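Local coordinates for protein possible prolidase (Bifidobacterium longum NCC2705, PDB 2P9B) that is a putative prolidase or related hydrolase of the amidohydrolase family, probably cleaving carbon-nitrogen bonds on a TIM-barrel fold, at residues M224-M229 with V253-L258; A205-V210 with G244-S249; G260-E265 with P282-G287; S162-A167 with P175-T180. All coordinates share one frame; numbering follows the deposited sequence.

Contact 1. Residues M224-M229 with V253-L258; sequences MSVEQM and VRRSLL
Arg255 lies against the start of helix 226-238 with its aliphatic stem on Val226 and its guanidinium on the carbonyl of Met224, and it has the most surface buried here. CB and CG of Arg255 both touch Val226 CG2, the CB to CG2 distance being 3.6 Å. From CG to NE the arginine chain is extended, which carries the head past the valine to the residues just ahead of the helix. There Arg255 NH1 donates to Met224 O at 3.0 Å; the oxygen lies in the guanidinium plane, while the donor stands above the carbonyl plane by 46°. Glu251, one turn back on the same helix, takes NE in a salt bridge, so two partners fix the rotation of the group.

Val226 turns its other branch elsewhere. With CG1 anti to the backbone N (chi1 175°), this methyl faces Leu258 CB at 4.1 Å, one turn further along helix 250-259. Met229, modelled like Met224 as selenomethionine, also packs on the arginine stem: its chain bends at chi3 (-78°), and the terminal CE meets Arg255 CB at 3.6 Å, crossing the arginine at about a right angle, with Met229 SE 3.6 Å from Ser256 OG. That hydroxyl is already bonded to Gly252 O within its own helix.

The N-terminus of helix 226-238 is closed by a capping box, in which Gln228 N donates to Ser225 OG and Ser225 N to Gln228 OE1. Helices 226-238 and 250-259, separated in sequence by strand 243-247, thus pack side by side as consecutive outer helices of an amidohydrolase TIM barrel.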
# COMPACT_ATOMS: atom_id res chain seq x y z
N MSE A 224 13.54 1.20 20.07
CA MSE A 224 12.14 1.27 20.48
C MSE A 224 11.80 0.07 21.34
O MSE A 224 12.05 -1.08 20.96
CB MSE A 224 11.24 1.30 19.24
CG MSE A 224 9.84 1.85 19.49
SE MSE A 224 9.82 3.75 19.91
CE MSE A 224 9.87 4.41 18.07
N SER A 225 11.21 0.33 22.50
CA SER A 225 10.84 -0.73 23.43
C SER A 225 9.40 -1.20 23.23
O SER A 225 8.59 -0.51 22.61
CB SER A 225 11.01 -0.25 24.87
OG SER A 225 10.06 0.76 25.17
N VAL A 226 9.10 -2.38 23.76
CA VAL A 226 7.75 -2.91 23.67
C VAL A 226 6.83 -1.98 24.45
O VAL A 226 5.70 -1.71 24.03
CB VAL A 226 7.65 -4.33 24.28
CG1 VAL A 226 6.21 -4.80 24.29
CG2 VAL A 226 8.52 -5.29 23.49
N GLU A 227 7.32 -1.47 25.58
CA GLU A 227 6.54 -0.57 26.42
C GLU A 227 6.14 0.70 25.68
O GLU A 227 5.02 1.19 25.84
CB GLU A 227 7.33 -0.20 27.68
CG GLU A 227 7.66 -1.38 28.59
CD GLU A 227 9.05 -1.96 28.35
OE1 GLU A 227 9.34 -2.38 27.21
OE2 GLU A 227 9.85 -1.98 29.31
N GLN A 228 7.06 1.24 24.90
CA GLN A 228 6.79 2.45 24.13
C GLN A 228 5.73 2.19 23.07
O GLN A 228 4.77 2.95 22.94
CB GLN A 228 8.06 2.93 23.43
CG GLN A 228 9.03 3.70 24.29
CD GLN A 228 10.31 4.02 23.56
OE1 GLN A 228 11.05 3.12 23.17
NE2 GLN A 228 10.57 5.30 23.34
N MSE A 229 5.91 1.12 22.31
CA MSE A 229 4.97 0.79 21.25
C MSE A 229 3.62 0.30 21.76
O MSE A 229 2.61 0.45 21.08
CB MSE A 229 5.58 -0.24 20.28
CG MSE A 229 6.80 0.30 19.51
SE MSE A 229 7.46 -0.81 18.10
CE MSE A 229 8.40 -2.08 19.15
N VAL A 253 10.69 -7.03 14.94
CA VAL A 253 9.40 -7.58 14.57
C VAL A 253 8.72 -8.14 15.82
O VAL A 253 7.54 -7.89 16.06
CB VAL A 253 9.56 -8.69 13.51
CG1 VAL A 253 8.24 -9.40 13.27
CG2 VAL A 253 10.08 -8.07 12.22
N ARG A 254 9.49 -8.88 16.62
CA ARG A 254 8.95 -9.48 17.84
C ARG A 254 8.37 -8.43 18.78
O ARG A 254 7.24 -8.57 19.26
CB ARG A 254 10.05 -10.27 18.57
CG ARG A 254 9.55 -11.10 19.73
CD ARG A 254 10.61 -12.10 20.17
NE ARG A 254 10.13 -13.01 21.20
CZ ARG A 254 9.95 -12.68 22.48
NH1 ARG A 254 10.21 -11.44 22.89
NH2 ARG A 254 9.50 -13.58 23.34
N ARG A 255 9.13 -7.37 19.05
CA ARG A 255 8.67 -6.31 19.94
C ARG A 255 7.43 -5.62 19.40
O ARG A 255 6.51 -5.30 20.15
CB ARG A 255 9.76 -5.27 20.16
CG ARG A 255 10.98 -5.79 20.90
CD ARG A 255 11.94 -4.66 21.21
NE ARG A 255 13.17 -5.14 21.83
CZ ARG A 255 14.13 -4.34 22.31
NH1 ARG A 255 13.99 -3.02 22.24
NH2 ARG A 255 15.21 -4.87 22.86
N SER A 256 7.41 -5.38 18.09
CA SER A 256 6.28 -4.71 17.46
C SER A 256 5.01 -5.55 17.61
O SER A 256 3.96 -5.03 17.97
CB SER A 256 6.55 -4.48 15.98
OG SER A 256 7.65 -3.59 15.80
N LEU A 257 5.13 -6.84 17.34
CA LEU A 257 4.00 -7.75 17.44
C LEU A 257 3.51 -7.85 18.88
O LEU A 257 2.30 -7.85 19.13
CB LEU A 257 4.39 -9.14 16.91
CG LEU A 257 4.61 -9.22 15.40
CD1 LEU A 257 5.09 -10.61 15.00
CD2 LEU A 257 3.32 -8.88 14.68
N LEU A 258 4.43 -7.91 19.83
CA LEU A 258 4.07 -7.99 21.24
C LEU A 258 3.29 -6.75 21.65
O LEU A 258 2.31 -6.83 22.39
CB LEU A 258 5.32 -8.14 22.12
CG LEU A 258 6.00 -9.52 22.15
CD1 LEU A 258 7.37 -9.40 22.79
CD2 LEU A 258 5.13 -10.50 22.92

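Contact 2. Residues A205-V210 with G244-S249; sequences AATGGV and GAHAQS
Ala205, the last residue of strand 202-205, pairs in parallel with His246 and sets its CB 3.6 Å from His246 CD2, in the plane of the imidazole at its edge. At Ala206 the chain leaves the sheet. Ala206 N still reaches His246 O at 3.0 Å, and its CB sits 4.1 Å from Ala247 CB, on the side where helix 250-259 covers the strands through Ser256.

Thr207 uses N-H, hydroxyl, methyl and carbonyl alike. Its N-H adds a weak second bond to His246 O. With chi1 at 64°, OG1 lies between the backbone N and the carbonyl carbon, a crowded position from which it accepts from Gln248 N at 3.1 Å. The same oxygen stands 3.7 Å above one face of the His246 ring, offset toward the rim. Thr207 CG2 touches Ser249 OG at 3.7 Å; that hydroxyl caps the following helix through Gly252 N. The carbonyl of this residue comes close to the imidazole, with Thr207 O 2.7 Å from His246 NE2.

The two glycines carry the backbone past the CE1 edge of the ring, where Gly209 CA lies 3.7 Å from His246 CE1. Asp212 holds the N-H of Gly209. Val210 then turns away to pack on Val322 and Val323 of helix 313-335.

A histidine at the C-terminal end of a parallel strand, with the loop after the preceding strand set against one face and the edge of its ring, is consistent with the active-site rim of an amidohydrolase barrel. The imidazole is close to His77, His79 and Asp345, whose donor atoms could surround a metal, although none is bound there in the model.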
# COMPACT_ATOMS: atom_id res chain seq x y z
N ALA A 205 8.82 3.66 13.87
CA ALA A 205 10.07 3.11 13.38
C ALA A 205 10.58 2.25 14.55
O ALA A 205 11.11 2.78 15.52
CB ALA A 205 11.07 4.22 13.06
N ALA A 206 10.37 0.95 14.47
CA ALA A 206 10.80 0.04 15.54
C ALA A 206 12.30 -0.20 15.48
O ALA A 206 12.94 -0.46 16.50
CB ALA A 206 10.06 -1.29 15.42
N THR A 207 12.85 -0.09 14.28
CA THR A 207 14.27 -0.32 14.05
C THR A 207 14.82 0.70 13.06
O THR A 207 14.10 1.60 12.62
CB THR A 207 14.48 -1.71 13.43
OG1 THR A 207 13.85 -1.74 12.14
CG2 THR A 207 13.87 -2.79 14.30
N GLY A 208 16.09 0.54 12.71
CA GLY A 208 16.72 1.42 11.74
C GLY A 208 16.29 0.95 10.37
O GLY A 208 15.47 0.04 10.27
N GLY A 209 16.83 1.55 9.31
CA GLY A 209 16.44 1.16 7.96
C GLY A 209 17.18 -0.01 7.34
O GLY A 209 17.97 -0.69 7.99
N VAL A 210 16.91 -0.24 6.05
CA VAL A 210 17.52 -1.34 5.30
C VAL A 210 19.05 -1.29 5.28
O VAL A 210 19.71 -2.34 5.26
CB VAL A 210 17.03 -1.35 3.83
CG1 VAL A 210 17.79 -2.39 3.02
CG2 VAL A 210 15.54 -1.66 3.79
N GLY A 244 1.33 0.81 12.02
CA GLY A 244 2.32 0.08 11.25
C GLY A 244 3.67 0.35 11.87
O GLY A 244 3.92 1.44 12.39
N ALA A 245 4.54 -0.65 11.84
CA ALA A 245 5.87 -0.48 12.40
C ALA A 245 6.88 -0.98 11.39
O ALA A 245 6.73 -2.06 10.83
CB ALA A 245 6.00 -1.26 13.70
N HIS A 246 7.88 -0.16 11.13
CA HIS A 246 8.92 -0.54 10.21
C HIS A 246 9.95 -1.29 11.06
O HIS A 246 10.43 -0.77 12.07
CB HIS A 246 9.46 0.73 9.55
CG HIS A 246 10.93 0.94 9.70
ND1 HIS A 246 11.86 0.17 9.04
CD2 HIS A 246 11.63 1.88 10.38
CE1 HIS A 246 13.08 0.62 9.31
NE2 HIS A 246 12.96 1.66 10.12
N ALA A 247 10.23 -2.53 10.68
CA ALA A 247 11.19 -3.35 11.41
C ALA A 247 11.90 -4.28 10.44
O ALA A 247 11.25 -4.95 9.64
CB ALA A 247 10.46 -4.17 12.47
N GLN A 248 13.23 -4.29 10.50
CA GLN A 248 14.02 -5.14 9.61
C GLN A 248 14.89 -6.15 10.36
O GLN A 248 15.95 -6.56 9.87
CB GLN A 248 14.89 -4.28 8.67
CG GLN A 248 15.50 -3.01 9.28
CD GLN A 248 16.57 -3.27 10.32
OE1 GLN A 248 17.75 -2.93 10.14
NE2 GLN A 248 16.18 -3.88 11.43
N SER A 249 14.43 -6.57 11.53
CA SER A 249 15.14 -7.54 12.34
C SER A 249 14.13 -8.33 13.16
O SER A 249 13.09 -7.81 13.53
CB SER A 249 16.12 -6.84 13.29
OG SER A 249 15.42 -6.14 14.31

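Contact 3. Residues G260-E265 with P282-G287; sequences GVDTIE and PNALRG
Asp262 takes the N-H of Leu285 on the syn lone pair of OD1, with Leu285 N 2.8 Å from Asp262 OD1 and an N-H...O angle of 148°. Chi1 of -54° places CG beside the backbone N and anti to the carbonyl carbon, turned to the 284-287 turn. Both carboxylate oxygens are engaged: OD2 is taken up elsewhere, by His237 NE2 and by the backbone N of Val243, so several donors converge on one buried carboxylate, which would favour its ionised form.

Arg286 meets the aspartate through water rather than directly. Water 1 donates to Asp262 OD1 at 2.6 Å and accepts from both N and NE of Arg286. Water 2 donates to Asp262 O and takes a weak bond from Arg286 NH2, which stands 4.5 Å from Asp262 OD1, beyond a salt bridge. The arginine chain is kinked at chi2 and chi3, and NH1 goes to the carbonyl of Ile385.

Earlier in both segments, the two backbones run close together. Ala284 CA sends its hydrogen to Gly260 O (3.4 Å between CA and O), and Gly260 CA makes a similar contact with Asn283 O at 3.6 Å. Gly260, at positive phi in a Schellman motif, lets the Asn283 carbonyl come this near its CA. The type I turn is closed by Gly287 N on Ala284 O.

The contact joins the exit of helix 250-259 to the loop that follows helix 272-279, just before strands 263-264 and 290-292 pair in parallel; His237 of helix 226-238 bonds to Asp262 and touches Leu285.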
# COMPACT_ATOMS: atom_id res chain seq x y z
N GLY A 260 1.39 -4.98 19.81
CA GLY A 260 0.07 -4.95 19.20
C GLY A 260 0.00 -4.21 17.87
O GLY A 260 -1.08 -3.80 17.45
N VAL A 261 1.15 -4.05 17.22
CA VAL A 261 1.22 -3.38 15.93
C VAL A 261 0.41 -4.17 14.90
O VAL A 261 0.52 -5.39 14.82
CB VAL A 261 2.69 -3.25 15.45
CG1 VAL A 261 2.75 -2.75 14.01
CG2 VAL A 261 3.43 -2.29 16.35
N ASP A 262 -0.39 -3.46 14.11
CA ASP A 262 -1.24 -4.09 13.11
C ASP A 262 -0.54 -4.54 11.83
O ASP A 262 -0.92 -5.54 11.23
CB ASP A 262 -2.38 -3.14 12.80
CG ASP A 262 -3.10 -2.73 14.05
OD1 ASP A 262 -3.84 -3.57 14.60
OD2 ASP A 262 -2.91 -1.58 14.50
N THR A 263 0.48 -3.79 11.40
CA THR A 263 1.21 -4.17 10.20
C THR A 263 2.71 -4.03 10.40
O THR A 263 3.18 -3.08 11.03
CB THR A 263 0.82 -3.30 8.98
OG1 THR A 263 1.17 -1.93 9.24
CG2 THR A 263 -0.67 -3.40 8.71
N ILE A 264 3.45 -5.00 9.89
CA ILE A 264 4.90 -4.97 9.98
C ILE A 264 5.39 -4.63 8.57
O ILE A 264 5.02 -5.31 7.61
CB ILE A 264 5.47 -6.35 10.36
CG1 ILE A 264 4.98 -6.76 11.75
CG2 ILE A 264 7.00 -6.32 10.30
CD1 ILE A 264 5.45 -5.87 12.89
N GLU A 265 6.19 -3.57 8.46
CA GLU A 265 6.74 -3.17 7.16
C GLU A 265 8.17 -3.66 7.05
O GLU A 265 8.96 -3.52 7.98
CB GLU A 265 6.72 -1.65 6.99
CG GLU A 265 5.38 -1.08 6.55
CD GLU A 265 4.32 -1.24 7.61
OE1 GLU A 265 4.58 -0.81 8.76
OE2 GLU A 265 3.24 -1.78 7.30
N PRO A 282 -3.60 -10.69 20.26
CA PRO A 282 -4.65 -10.15 21.14
C PRO A 282 -4.57 -8.64 21.36
O PRO A 282 -5.55 -8.03 21.81
CB PRO A 282 -4.45 -10.94 22.43
CG PRO A 282 -2.97 -11.16 22.45
CD PRO A 282 -2.69 -11.56 21.01
N ASN A 283 -3.42 -8.04 21.06
CA ASN A 283 -3.25 -6.61 21.25
C ASN A 283 -3.42 -5.78 19.98
O ASN A 283 -3.37 -4.56 20.03
CB ASN A 283 -1.90 -6.34 21.90
CG ASN A 283 -1.80 -6.94 23.29
OD1 ASN A 283 -2.60 -6.62 24.17
ND2 ASN A 283 -0.83 -7.83 23.50
N ALA A 284 -3.61 -6.45 18.85
CA ALA A 284 -3.81 -5.76 17.59
C ALA A 284 -5.28 -5.35 17.49
O ALA A 284 -6.14 -5.99 18.10
CB ALA A 284 -3.43 -6.66 16.41
N LEU A 285 -5.55 -4.30 16.73
CA LEU A 285 -6.92 -3.81 16.58
C LEU A 285 -7.93 -4.89 16.20
O LEU A 285 -9.03 -4.95 16.77
CB LEU A 285 -6.95 -2.68 15.55
CG LEU A 285 -8.29 -1.97 15.36
CD1 LEU A 285 -8.74 -1.37 16.69
CD2 LEU A 285 -8.14 -0.89 14.30
N ARG A 286 -7.57 -5.76 15.27
CA ARG A 286 -8.49 -6.81 14.84
C ARG A 286 -8.07 -8.23 15.20
O ARG A 286 -8.56 -9.20 14.63
CB ARG A 286 -8.72 -6.67 13.34
CG ARG A 286 -9.35 -5.32 13.01
CD ARG A 286 -8.92 -4.77 11.68
NE ARG A 286 -7.46 -4.69 11.55
CZ ARG A 286 -6.85 -4.15 10.51
NH1 ARG A 286 -7.57 -3.64 9.52
NH2 ARG A 286 -5.52 -4.14 10.43
N GLY A 287 -7.17 -8.34 16.17
CA GLY A 287 -6.72 -9.65 16.62
C GLY A 287 -5.67 -10.35 15.78
O GLY A 287 -5.34 -11.50 16.04
O HOH W 1 -5.20 -5.57 13.57
O HOH W 2 -3.54 -6.25 10.73

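Contact 4. Residues S162-A167 with P175-T180; sequences SGPLMA and PLIALT
Leu165 and Ala167 supply the backbone atoms that pair with Ile177 and Leu179 in a short parallel sheet. Ile177 N donates to Leu165 O at 2.8 Å. Ala167 N returns a bond to Ile177 O at 3.2 Å, and Leu179 N reaches Ala167 O at 3.0 Å. CA-H...O contacts accompany them: Met166 CA points its hydrogen to Ile177 O, and Ala178 CA points its own to Ala167 O.

Water 3 extends the pairing by one step, accepting from Leu165 N at 3.0 Å and donating to Pro175 O at 2.8 Å.

The remaining contacts are apolar. On the face that carries Met166 and Ile177, Met166, modelled as selenomethionine and bent at chi3 (69°), brings CE to 4.1 Å from Leu179 CD2; Ala190 of helix 184-196 packs on both Met166 and Ile177. The ring of Pro164 rests with CG 3.6 Å from Ile177 CG1. Chi1 of 66° puts CG of Leu165 between the backbone N and the carbonyl carbon, and its CD1 meets Leu176 CB at 3.7 Å. Leu176 CD2 in turn comes near Ala167 CB.

No charged side chain takes part across the two segments: backbone bonds set the register, and aliphatic packing holds the two segments together, while the backbone of Met166 bonds to strand 202-205.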
# COMPACT_ATOMS: atom_id res chain seq x y z
N SER A 162 -0.85 9.13 7.85
CA SER A 162 -0.19 8.83 9.11
C SER A 162 0.34 10.04 9.86
O SER A 162 0.62 9.95 11.05
CB SER A 162 0.99 7.91 8.85
OG SER A 162 2.00 8.63 8.16
N GLY A 163 0.48 11.17 9.18
CA GLY A 163 1.08 12.32 9.84
C GLY A 163 2.55 11.94 9.98
O GLY A 163 2.99 10.98 9.35
N PRO A 164 3.34 12.67 10.77
CA PRO A 164 4.76 12.29 10.88
C PRO A 164 4.95 10.95 11.59
O PRO A 164 4.20 10.61 12.50
CB PRO A 164 5.39 13.46 11.64
CG PRO A 164 4.23 14.08 12.37
CD PRO A 164 3.10 13.98 11.40
N LEU A 165 5.96 10.19 11.18
CA LEU A 165 6.18 8.91 11.84
C LEU A 165 6.83 9.17 13.19
O LEU A 165 7.40 10.24 13.42
CB LEU A 165 7.06 7.99 10.98
CG LEU A 165 8.51 8.36 10.69
CD1 LEU A 165 9.39 8.04 11.89
CD2 LEU A 165 8.99 7.56 9.48
N MSE A 166 6.72 8.19 14.08
CA MSE A 166 7.29 8.32 15.41
C MSE A 166 8.53 7.45 15.52
O MSE A 166 8.51 6.29 15.11
CB MSE A 166 6.27 7.90 16.46
CG MSE A 166 4.95 8.62 16.32
SE MSE A 166 3.58 7.90 17.45
CE MSE A 166 4.35 8.47 19.17
N ALA A 167 9.60 8.01 16.06
CA ALA A 167 10.83 7.25 16.19
C ALA A 167 11.87 7.95 17.03
O ALA A 167 11.74 9.13 17.36
CB ALA A 167 11.41 6.98 14.81
N PRO A 175 11.90 13.89 8.71
CA PRO A 175 10.76 14.43 9.46
C PRO A 175 10.17 13.34 10.34
O PRO A 175 10.00 12.20 9.91
CB PRO A 175 9.80 14.87 8.35
CG PRO A 175 10.07 13.86 7.27
CD PRO A 175 11.58 13.77 7.28
N LEU A 176 9.86 13.68 11.59
CA LEU A 176 9.29 12.72 12.52
C LEU A 176 8.98 13.34 13.87
O LEU A 176 9.39 14.46 14.15
CB LEU A 176 10.25 11.54 12.69
CG LEU A 176 11.71 11.83 13.11
CD1 LEU A 176 11.78 12.09 14.59
CD2 LEU A 176 12.59 10.64 12.75
N ILE A 177 8.23 12.61 14.68
CA ILE A 177 7.93 13.05 16.03
C ILE A 177 8.97 12.28 16.82
O ILE A 177 8.93 11.05 16.89
CB ILE A 177 6.51 12.65 16.47
CG1 ILE A 177 5.47 13.41 15.63
CG2 ILE A 177 6.30 12.99 17.94
CD1 ILE A 177 4.04 13.02 15.92
N ALA A 178 9.93 13.01 17.37
CA ALA A 178 11.04 12.40 18.10
C ALA A 178 10.70 11.94 19.51
O ALA A 178 10.20 12.71 20.33
CB ALA A 178 12.21 13.38 18.14
N LEU A 179 10.99 10.67 19.77
CA LEU A 179 10.78 10.09 21.09
C LEU A 179 12.19 9.97 21.64
O LEU A 179 12.99 9.15 21.18
CB LEU A 179 10.13 8.71 20.97
CG LEU A 179 8.75 8.69 20.30
CD1 LEU A 179 8.21 7.26 20.27
CD2 LEU A 179 7.80 9.60 21.05
N THR A 180 12.51 10.81 22.63
CA THR A 180 13.85 10.83 23.20
C THR A 180 13.96 10.40 24.65
O THR A 180 15.07 10.15 25.14
CB THR A 180 14.45 12.23 23.09
OG1 THR A 180 13.64 13.14 23.85
CG2 THR A 180 14.49 12.68 21.64
O HOH W 3 7.48 11.37 8.92

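Contact 4 comes first along the chain, in the excursion between strands 158-160 and 202-205. Contacts 1 and 2 follow with alternating segments, their centres 11 Å apart, and contact 3 comes last. Strand 243-247 lies between the helices of contact 1 in sequence and pairs with both the Ala205 end of contact 2 and strand 263-264 of contact 3, so contacts 2 and 3 share one parallel sheet. Ala205 N also bonds to Met166 O, tying contact 4 to that sheet. Contacts 3 and 4 do not touch, their nearest atoms being about 9 Å apart. Contacts 1 to 3 follow successive strand-helix units of the amidohydrolase barrel; contact 4 is an excursion joined to strand 202-205.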